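Local coordinates for putative N-acetyl-gamma-glutamyl-phosphate reductase (Arabidopsis thaliana, PDB 1XYG), which probably catalyses the NADPH-dependent reduction of N-acetyl-L-glutamyl 5-phosphate to its semialdehyde, a step of arginine biosynthesis in the chloroplast, at residues N38-F42 and L340-Y346; V44-T48 and A78-V83; T145-R149 and Y280-V286. All coordinates share one frame; numbering follows the deposited sequence.

Contact 1: N38-F42 and L340-Y346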
loop_
_atom_site.group_PDB
_atom_site.type_symbol
_atom_site.label_atom_id
_atom_site.label_comp_id
_atom_site.label_asym_id
_atom_site.label_seq_id
_atom_site.Cartn_x
_atom_site.Cartn_y
_atom_site.Cartn_z
ATOM N N ASN A 38 -28.164 -4.513 -5.037
ATOM C CA ASN A 38 -29.200 -3.708 -4.414
ATOM C C ASN A 38 -30.006 -2.883 -5.412
ATOM O O ASN A 38 -30.650 -1.899 -5.045
ATOM C CB ASN A 38 -28.593 -2.798 -3.348
ATOM C CG ASN A 38 -27.963 -3.574 -2.219
ATOM O OD1 ASN A 38 -28.598 -4.435 -1.609
ATOM N ND2 ASN A 38 -26.706 -3.272 -1.929
ATOM N N HIS A 39 -29.960 -3.282 -6.679
ATOM C CA HIS A 39 -30.718 -2.603 -7.716
ATOM C C HIS A 39 -32.142 -3.127 -7.537
ATOM O O HIS A 39 -32.385 -4.333 -7.575
ATOM C CB HIS A 39 -30.174 -2.971 -9.093
ATOM C CG HIS A 39 -30.777 -2.187 -10.215
ATOM N ND1 HIS A 39 -32.102 -2.308 -10.581
ATOM C CD2 HIS A 39 -30.230 -1.289 -11.068
ATOM C CE1 HIS A 39 -32.343 -1.517 -11.612
ATOM N NE2 HIS A 39 -31.224 -0.890 -11.927
ATOM N N PRO A 40 -33.103 -2.225 -7.327
ATOM C CA PRO A 40 -34.497 -2.619 -7.130
ATOM C C PRO A 40 -35.210 -3.344 -8.271
ATOM O O PRO A 40 -36.179 -4.058 -8.027
ATOM C CB PRO A 40 -35.174 -1.295 -6.773
ATOM C CG PRO A 40 -34.395 -0.317 -7.566
ATOM C CD PRO A 40 -32.973 -0.760 -7.312
ATOM N N HIS A 41 -34.736 -3.203 -9.505
ATOM C CA HIS A 41 -35.442 -3.837 -10.616
ATOM C C HIS A 41 -34.690 -4.839 -11.466
ATOM O O HIS A 41 -35.306 -5.676 -12.126
ATOM C CB HIS A 41 -36.032 -2.750 -11.507
ATOM C CG HIS A 41 -36.875 -1.786 -10.748
ATOM N ND1 HIS A 41 -38.024 -2.170 -10.096
ATOM C CD2 HIS A 41 -36.679 -0.484 -10.440
ATOM C CE1 HIS A 41 -38.500 -1.145 -9.412
ATOM N NE2 HIS A 41 -37.702 -0.110 -9.603
ATOM N N PHE A 42 -33.366 -4.758 -11.469
ATOM C CA PHE A 42 -32.582 -5.687 -12.263
ATOM C C PHE A 42 -32.059 -6.825 -11.399
ATOM O O PHE A 42 -31.609 -6.616 -10.271
ATOM C CB PHE A 42 -31.404 -4.975 -12.938
ATOM C CG PHE A 42 -31.806 -3.890 -13.907
ATOM C CD1 PHE A 42 -33.136 -3.736 -14.304
ATOM C CD2 PHE A 42 -30.849 -3.004 -14.408
ATOM C CE1 PHE A 42 -33.508 -2.712 -15.182
ATOM C CE2 PHE A 42 -31.208 -1.976 -15.286
ATOM C CZ PHE A 42 -32.540 -1.829 -15.674
ATOM N N LEU A 340 -27.699 1.064 -19.214
ATOM C CA LEU A 340 -28.785 0.100 -19.282
ATOM C C LEU A 340 -30.035 0.645 -18.606
ATOM O O LEU A 340 -31.142 0.388 -19.070
ATOM C CB LEU A 340 -28.395 -1.230 -18.644
ATOM C CG LEU A 340 -29.428 -2.344 -18.880
ATOM C CD1 LEU A 340 -29.504 -2.667 -20.374
ATOM C CD2 LEU A 340 -29.047 -3.594 -18.107
ATOM N N ASN A 341 -29.864 1.391 -17.516
ATOM C CA ASN A 341 -31.012 1.957 -16.823
ATOM C C ASN A 341 -31.913 2.712 -17.789
ATOM O O ASN A 341 -33.086 2.371 -17.938
ATOM C CB ASN A 341 -30.581 2.893 -15.686
ATOM C CG ASN A 341 -30.266 2.136 -14.388
ATOM O OD1 ASN A 341 -30.848 1.081 -14.110
ATOM N ND2 ASN A 341 -29.359 2.684 -13.582
ATOM N N ILE A 342 -31.362 3.722 -18.457
ATOM C CA ILE A 342 -32.148 4.521 -19.385
ATOM C C ILE A 342 -32.582 3.755 -20.636
ATOM O O ILE A 342 -33.623 4.057 -21.223
ATOM C CB ILE A 342 -31.392 5.807 -19.791
ATOM C CG1 ILE A 342 -30.079 5.465 -20.497
ATOM C CG2 ILE A 342 -31.106 6.648 -18.545
ATOM C CD1 ILE A 342 -29.316 6.685 -20.976
ATOM N N MET A 343 -31.797 2.762 -21.045
ATOM C CA MET A 343 -32.143 1.963 -22.218
ATOM C C MET A 343 -33.417 1.167 -21.948
ATOM O O MET A 343 -34.191 0.890 -22.861
ATOM C CB MET A 343 -31.008 0.997 -22.561
ATOM C CG MET A 343 -29.800 1.660 -23.204
ATOM S SD MET A 343 -28.330 0.621 -23.115
ATOM C CE MET A 343 -28.573 -0.481 -24.540
ATOM N N LEU A 344 -33.618 0.796 -20.685
ATOM C CA LEU A 344 -34.793 0.035 -20.276
ATOM C C LEU A 344 -35.914 0.920 -19.732
ATOM O O LEU A 344 -36.934 0.414 -19.259
ATOM C CB LEU A 344 -34.408 -1.018 -19.230
ATOM C CG LEU A 344 -33.579 -2.185 -19.786
ATOM C CD1 LEU A 344 -33.197 -3.192 -18.692
ATOM C CD2 LEU A 344 -34.396 -2.864 -20.862
ATOM N N GLY A 345 -35.719 2.234 -19.795
ATOM C CA GLY A 345 -36.743 3.145 -19.326
ATOM C C GLY A 345 -36.784 3.397 -17.832
ATOM O O GLY A 345 -37.775 3.924 -17.329
ATOM N N TYR A 346 -35.729 3.027 -17.112
ATOM C CA TYR A 346 -35.692 3.266 -15.669
ATOM C C TYR A 346 -34.886 4.526 -15.354
ATOM O O TYR A 346 -34.119 5.011 -16.186
ATOM C CB TYR A 346 -35.067 2.079 -14.920
ATOM C CG TYR A 346 -35.868 0.793 -14.936
ATOM C CD1 TYR A 346 -35.921 -0.010 -16.076
ATOM C CD2 TYR A 346 -36.612 0.400 -13.818
ATOM C CE1 TYR A 346 -36.695 -1.165 -16.107
ATOM C CE2 TYR A 346 -37.398 -0.759 -13.839
ATOM C CZ TYR A 346 -37.435 -1.532 -14.988
ATOM O OH TYR A 346 -38.236 -2.648 -15.033
#

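Contact 2: V44-T48 and A78-V83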
loop_
_atom_site.group_PDB
_atom_site.type_symbol
_atom_site.label_atom_id
_atom_site.label_comp_id
_atom_site.label_asym_id
_atom_site.label_seq_id
_atom_site.Cartn_x
_atom_site.Cartn_y
_atom_site.Cartn_z
ATOM N N VAL A 44 -29.670 -10.529 -11.693
ATOM C CA VAL A 44 -28.821 -11.412 -12.482
ATOM C C VAL A 44 -29.379 -12.836 -12.447
ATOM O O VAL A 44 -29.483 -13.439 -11.381
ATOM C CB VAL A 44 -27.382 -11.448 -11.932
ATOM C CG1 VAL A 44 -26.529 -12.387 -12.779
ATOM C CG2 VAL A 44 -26.786 -10.051 -11.931
ATOM N N THR A 45 -29.727 -13.371 -13.614
ATOM C CA THR A 45 -30.285 -14.718 -13.693
ATOM C C THR A 45 -29.421 -15.653 -14.538
ATOM O O THR A 45 -29.628 -16.865 -14.547
ATOM C CB THR A 45 -31.720 -14.711 -14.286
ATOM O OG1 THR A 45 -31.707 -14.071 -15.570
ATOM C CG2 THR A 45 -32.684 -13.988 -13.355
ATOM N N LEU A 46 -28.447 -15.090 -15.240
ATOM C CA LEU A 46 -27.568 -15.886 -16.089
ATOM C C LEU A 46 -26.132 -15.333 -16.103
ATOM O O LEU A 46 -25.926 -14.144 -16.333
ATOM C CB LEU A 46 -28.124 -15.915 -17.509
ATOM C CG LEU A 46 -27.272 -16.687 -18.511
ATOM C CD1 LEU A 46 -27.020 -18.095 -17.987
ATOM C CD2 LEU A 46 -27.975 -16.722 -19.851
ATOM N N MET A 47 -25.141 -16.196 -15.872
ATOM C CA MET A 47 -23.739 -15.759 -15.843
ATOM C C MET A 47 -22.758 -16.691 -16.573
ATOM O O MET A 47 -22.778 -17.913 -16.375
ATOM C CB MET A 47 -23.255 -15.595 -14.396
ATOM C CG MET A 47 -23.983 -14.550 -13.573
ATOM S SD MET A 47 -23.145 -14.198 -11.996
ATOM C CE MET A 47 -23.196 -15.787 -11.155
ATOM N N THR A 48 -21.883 -16.091 -17.382
ATOM C CA THR A 48 -20.874 -16.809 -18.173
ATOM C C THR A 48 -19.420 -16.659 -17.677
ATOM O O THR A 48 -19.001 -15.579 -17.253
ATOM C CB THR A 48 -20.877 -16.332 -19.640
ATOM O OG1 THR A 48 -22.134 -16.623 -20.254
ATOM C CG2 THR A 48 -19.807 -17.018 -20.401
ATOM N N ALA A 78 -25.055 -21.310 -22.792
ATOM C CA ALA A 78 -25.988 -20.326 -22.256
ATOM C C ALA A 78 -27.165 -20.060 -23.179
ATOM O O ALA A 78 -26.986 -19.864 -24.380
ATOM C CB ALA A 78 -25.259 -19.027 -21.975
ATOM N N ASP A 79 -28.370 -20.052 -22.608
ATOM C CA ASP A 79 -29.589 -19.783 -23.371
ATOM C C ASP A 79 -29.989 -18.324 -23.141
ATOM O O ASP A 79 -30.523 -17.972 -22.084
ATOM C CB ASP A 79 -30.728 -20.699 -22.922
ATOM C CG ASP A 79 -31.898 -20.676 -23.886
ATOM O OD1 ASP A 79 -32.349 -19.571 -24.249
ATOM O OD2 ASP A 79 -32.366 -21.761 -24.285
ATOM N N PHE A 80 -29.743 -17.488 -24.144
ATOM C CA PHE A 80 -30.031 -16.065 -24.045
ATOM C C PHE A 80 -31.476 -15.622 -24.232
ATOM O O PHE A 80 -31.778 -14.431 -24.129
ATOM C CB PHE A 80 -29.102 -15.308 -24.992
ATOM C CG PHE A 80 -27.669 -15.336 -24.552
ATOM C CD1 PHE A 80 -27.262 -14.607 -23.439
ATOM C CD2 PHE A 80 -26.743 -16.150 -25.195
ATOM C CE1 PHE A 80 -25.961 -14.694 -22.971
ATOM C CE2 PHE A 80 -25.432 -16.241 -24.728
ATOM C CZ PHE A 80 -25.043 -15.512 -23.615
ATOM N N SER A 81 -32.370 -16.567 -24.497
ATOM C CA SER A 81 -33.782 -16.233 -24.653
ATOM C C SER A 81 -34.342 -16.197 -23.234
ATOM O O SER A 81 -35.512 -15.881 -23.005
ATOM C CB SER A 81 -34.505 -17.300 -25.487
ATOM O OG SER A 81 -34.597 -18.537 -24.797
ATOM N N THR A 82 -33.470 -16.517 -22.285
ATOM C CA THR A 82 -33.814 -16.553 -20.870
ATOM C C THR A 82 -33.568 -15.216 -20.152
ATOM O O THR A 82 -33.832 -15.099 -18.956
ATOM C CB THR A 82 -32.991 -17.643 -20.164
ATOM O OG1 THR A 82 -33.099 -18.866 -20.902
ATOM C CG2 THR A 82 -33.495 -17.869 -18.746
ATOM N N VAL A 83 -33.057 -14.216 -20.870
ATOM C CA VAL A 83 -32.786 -12.918 -20.254
ATOM C C VAL A 83 -33.349 -11.754 -21.059
ATOM O O VAL A 83 -33.615 -11.887 -22.252
ATOM C CB VAL A 83 -31.267 -12.696 -20.037
ATOM C CG1 VAL A 83 -30.745 -13.666 -18.982
ATOM C CG2 VAL A 83 -30.515 -12.894 -21.344
#

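Contact 3: T145-R149 and Y280-V286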
loop_
_atom_site.group_PDB
_atom_site.type_symbol
_atom_site.label_atom_id
_atom_site.label_comp_id
_atom_site.label_asym_id
_atom_site.label_seq_id
_atom_site.Cartn_x
_atom_site.Cartn_y
_atom_site.Cartn_z
ATOM N N THR A 145 -22.685 8.319 -21.226
ATOM C CA THR A 145 -23.983 8.784 -20.752
ATOM C C THR A 145 -24.316 10.278 -20.748
ATOM O O THR A 145 -25.269 10.692 -21.414
ATOM C CB THR A 145 -24.294 8.197 -19.362
ATOM O OG1 THR A 145 -23.760 6.867 -19.279
ATOM C CG2 THR A 145 -25.812 8.123 -19.161
ATOM N N GLU A 146 -23.560 11.088 -20.013
ATOM C CA GLU A 146 -23.854 12.519 -19.948
ATOM C C GLU A 146 -23.788 13.254 -21.283
ATOM O O GLU A 146 -24.377 14.322 -21.435
ATOM C CB GLU A 146 -22.929 13.216 -18.943
ATOM C CG GLU A 146 -23.155 12.831 -17.490
ATOM C CD GLU A 146 -22.692 11.413 -17.162
ATOM O OE1 GLU A 146 -21.890 10.836 -17.938
ATOM O OE2 GLU A 146 -23.116 10.879 -16.116
ATOM N N ILE A 147 -23.078 12.691 -22.252
ATOM C CA ILE A 147 -22.947 13.325 -23.558
ATOM C C ILE A 147 -23.940 12.797 -24.610
ATOM O O ILE A 147 -24.551 13.579 -25.342
ATOM C CB ILE A 147 -21.507 13.143 -24.120
ATOM C CG1 ILE A 147 -20.465 13.616 -23.097
ATOM C CG2 ILE A 147 -21.350 13.914 -25.412
ATOM C CD1 ILE A 147 -20.444 15.102 -22.849
ATOM N N LEU A 148 -24.098 11.477 -24.692
ATOM C CA LEU A 148 -24.996 10.891 -25.694
ATOM C C LEU A 148 -26.266 10.266 -25.111
ATOM O O LEU A 148 -26.866 9.376 -25.714
ATOM C CB LEU A 148 -24.226 9.847 -26.513
ATOM C CG LEU A 148 -22.997 10.366 -27.274
ATOM C CD1 LEU A 148 -22.231 9.221 -27.909
ATOM C CD2 LEU A 148 -23.450 11.343 -28.342
ATOM N N ARG A 149 -26.673 10.750 -23.944
ATOM C CA ARG A 149 -27.856 10.237 -23.272
ATOM C C ARG A 149 -29.035 9.954 -24.212
ATOM O O ARG A 149 -29.549 8.832 -24.253
ATOM C CB ARG A 149 -28.313 11.213 -22.190
ATOM C CG ARG A 149 -29.193 10.541 -21.158
ATOM C CD ARG A 149 -29.971 11.546 -20.387
ATOM N NE ARG A 149 -29.193 12.751 -20.138
ATOM C CZ ARG A 149 -28.268 12.881 -19.196
ATOM N NH1 ARG A 149 -27.979 11.870 -18.388
ATOM N NH2 ARG A 149 -27.657 14.047 -19.047
ATOM N N TYR A 280 -22.710 20.733 -16.690
ATOM C CA TYR A 280 -22.960 19.639 -15.752
ATOM C C TYR A 280 -23.663 20.006 -14.445
ATOM O O TYR A 280 -23.736 19.183 -13.525
ATOM C CB TYR A 280 -21.634 18.945 -15.417
ATOM C CG TYR A 280 -20.997 18.271 -16.608
ATOM C CD1 TYR A 280 -21.704 17.325 -17.348
ATOM C CD2 TYR A 280 -19.688 18.579 -17.000
ATOM C CE1 TYR A 280 -21.134 16.696 -18.453
ATOM C CE2 TYR A 280 -19.102 17.954 -18.107
ATOM C CZ TYR A 280 -19.836 17.013 -18.828
ATOM O OH TYR A 280 -19.297 16.381 -19.931
ATOM N N GLU A 281 -24.194 21.222 -14.367
ATOM C CA GLU A 281 -24.862 21.688 -13.153
ATOM C C GLU A 281 -25.960 20.770 -12.607
ATOM O O GLU A 281 -26.105 20.639 -11.394
ATOM C CB GLU A 281 -25.436 23.077 -13.385
ATOM C CG GLU A 281 -26.591 23.080 -14.335
ATOM C CD GLU A 281 -27.016 24.474 -14.701
ATOM O OE1 GLU A 281 -27.183 25.301 -13.782
ATOM O OE2 GLU A 281 -27.189 24.740 -15.909
ATOM N N ASP A 282 -26.736 20.142 -13.486
ATOM C CA ASP A 282 -27.803 19.255 -13.023
ATOM C C ASP A 282 -27.462 17.773 -13.162
ATOM O O ASP A 282 -28.338 16.912 -13.070
ATOM C CB ASP A 282 -29.101 19.555 -13.775
ATOM C CG ASP A 282 -29.631 20.938 -13.475
ATOM O OD1 ASP A 282 -29.812 21.254 -12.278
ATOM O OD2 ASP A 282 -29.864 21.709 -14.430
ATOM N N GLU A 283 -26.186 17.482 -13.376
ATOM C CA GLU A 283 -25.735 16.107 -13.528
ATOM C C GLU A 283 -25.322 15.519 -12.196
ATOM O O GLU A 283 -24.440 16.043 -11.517
ATOM C CB GLU A 283 -24.571 16.049 -14.514
ATOM C CG GLU A 283 -24.982 16.423 -15.927
ATOM C CD GLU A 283 -25.843 15.361 -16.599
ATOM O OE1 GLU A 283 -26.196 14.361 -15.941
ATOM O OE2 GLU A 283 -26.164 15.529 -17.798
ATOM N N GLU A 284 -25.973 14.423 -11.825
ATOM C CA GLU A 284 -25.682 13.740 -10.573
ATOM C C GLU A 284 -24.235 13.237 -10.476
ATOM O O GLU A 284 -23.547 13.483 -9.487
ATOM C CB GLU A 284 -26.633 12.548 -10.401
ATOM C CG GLU A 284 -26.328 11.645 -9.204
ATOM C CD GLU A 284 -26.429 12.369 -7.866
ATOM O OE1 GLU A 284 -26.998 13.480 -7.826
ATOM O OE2 GLU A 284 -25.947 11.827 -6.851
ATOM N N PHE A 285 -23.773 12.559 -11.520
ATOM C CA PHE A 285 -22.443 11.965 -11.506
ATOM C C PHE A 285 -21.221 12.763 -11.924
ATOM O O PHE A 285 -20.098 12.286 -11.781
ATOM C CB PHE A 285 -22.504 10.665 -12.284
ATOM C CG PHE A 285 -23.521 9.714 -11.737
ATOM C CD1 PHE A 285 -23.376 9.204 -10.445
ATOM C CD2 PHE A 285 -24.648 9.371 -12.479
ATOM C CE1 PHE A 285 -24.342 8.363 -9.896
ATOM C CE2 PHE A 285 -25.622 8.530 -11.942
ATOM C CZ PHE A 285 -25.470 8.027 -10.651
ATOM N N VAL A 286 -21.416 13.969 -12.434
ATOM C CA VAL A 286 -20.286 14.785 -12.834
ATOM C C VAL A 286 -20.296 16.066 -12.007
ATOM O O VAL A 286 -21.175 16.907 -12.153
ATOM C CB VAL A 286 -20.357 15.119 -14.340
ATOM C CG1 VAL A 286 -19.093 15.862 -14.779
ATOM C CG2 VAL A 286 -20.550 13.838 -15.140
HETATM O O HOH W 1 -24.939 12.464 -14.383
#

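Contact 1: N38-F42 and L340-Y346
H39 points the N-H at the edge of its imidazole to the amide oxygen of N341: NE2 donates to OD1 over 3.0 Å in an almost straight bond (178° at the hydrogen). The oxygen lies exactly in the imidazole plane, and the nitrogen in turn sits in the carbonyl plane, on a lone pair. Beside this bond the ring of F42 pushes in among L340 and N341 of the helix, L344 just past its end, and Y346. Its CZ is 3.4 Å from CD1 of L344, its CE2 packs against CD2 of L340 and also comes 3.3 Å from OD1 of N341, and its CE1 edge is directed at the face of the Y346 ring in a T-shaped pair, centroids 5.1 Å apart and planes at 79°. H41 is a second aromatic neighbour of Y346, CG to CE2 3.3 Å, the two rings meeting obliquely, neither stacked nor T-shaped. The result is a three-ring cluster where the turn entering strand 42-47, at the margin of the parallel Rossmann-type sheet of the NAD-binding domain, meets the end of the last helix, 329-343.

What fixes these groups lies one shell further out. The H39 ring is sent across to the helix by a chi1 of -173°, which turns CG opposite the backbone N, while ND1 accepts the backbone N-H of H41 at 3.0 Å; both ring nitrogens thereby hold the imidazole's rotation, and F42 CD2 lies over one of its faces. The N341 amide is held from its other end too, ND2 donating to the backbone carbonyls of E348 and T350. Behind Y346, a Schellman motif closes the helix at G345, whose positive phi suits glycine, and the Y346 N-H returns to the N341 carbonyl O at 2.8 Å. F42 and L340 both rest on I19 of strand 17-22, the neighbour of 42-47 in the sheet.

Contact 2: V44-T48 and A78-V83
L46 reaches from strand 42-47, the outermost strand of the Rossmann-type parallel sheet within this chain, toward the loop that leads into strand 85-88, on the other side of strand 17-22 in the sheet order. Its CB packs against CG1 of V83 at 3.8 Å. CG stands opposite the backbone N (chi1 178°), which carries the isobutyl end out from the strand to the loop. There CD2 does the touching: it lies 3.6 Å from the carbonyl O of D79, 4.1 Å from CB of A78, and slightly farther from CD1 of the F80 ring, which it approaches obliquely.

On one flank T45 brings OG1 against CG1 of V83; on the other T48 faces the A78 methyl. Both threonine hydroxyls are buried here without a polar partner in the model. No hydrogen bond spans the two segments, and the loop keeps its shape through its own. OD1 of D79 accepts the S81 N-H at 3.0 Å, an Asx turn, and takes the S81 hydroxyl as well. The same D79 carbonyl O that L46 touches receives both the N-H and the hydroxyl of T82 from one face, OG1 at 3.0 Å and well above the carbonyl plane.

Contact 3: T145-R149 and Y280-V286
E146, in the first turn of helix 145-153, comes closest by backbone to E283, the last residue of the type I beta turn Y280-E283 that leads from helix 269-280 toward strand 286-288; their CA atoms are 7.6 Å apart. The E146 side chain, bent at chi2 (71°), crosses this loop with CB 3.9 Å from CE1 of Y280 and CG 3.7 Å from CG2 of V286. A water ties its carboxylate to the loop, donating to OE2 of E146 and OE1 of E283 and accepting the F285 N-H at 3.1 Å. The planes of the two carboxylates are turned 72° apart, and any mutual repulsion is probably offset by K330 on E146 and R149 on E283. The R149 guanidinium meets the E283 carboxylate edge-on, their planes only slightly tilted, in a salt bridge through NH2 and OE2; the modelled separation is improbably short, so its exact geometry is doubtful. R149 also pairs with E348 through NH1. I147 CD1 lies 3.4 Å from OH of Y280, at the ring edge, and that hydroxyl bonds to the carbonyl O of L170. This is an interdomain contact, joining a helix of the Rossmann-type NAD-binding domain to the dimerisation domain of a semialdehyde dehydrogenase.

Contact 1 encloses the other two in sequence, because the last helix, 329-343, comes back to the nucleotide-binding domain after the chain has built the dimerisation domain. Its segment 38-42 ends on the first residue of the strand that contact 2 uses, yet the two centres are about 17 Å apart and their segments do not otherwise touch. Contact 3 lies equally far from contact 1 but packs on it: CD1 of I342 is 3.9 Å from CG of R149, so helices 329-343 and 145-153 join the two contacts. E348 is common to both, by its backbone O in contact 1 and its carboxylate in contact 3. Contacts 2 and 3 are separate, about 18 Å at their nearest atoms. All three lie away from C163, the probable catalytic cysteine.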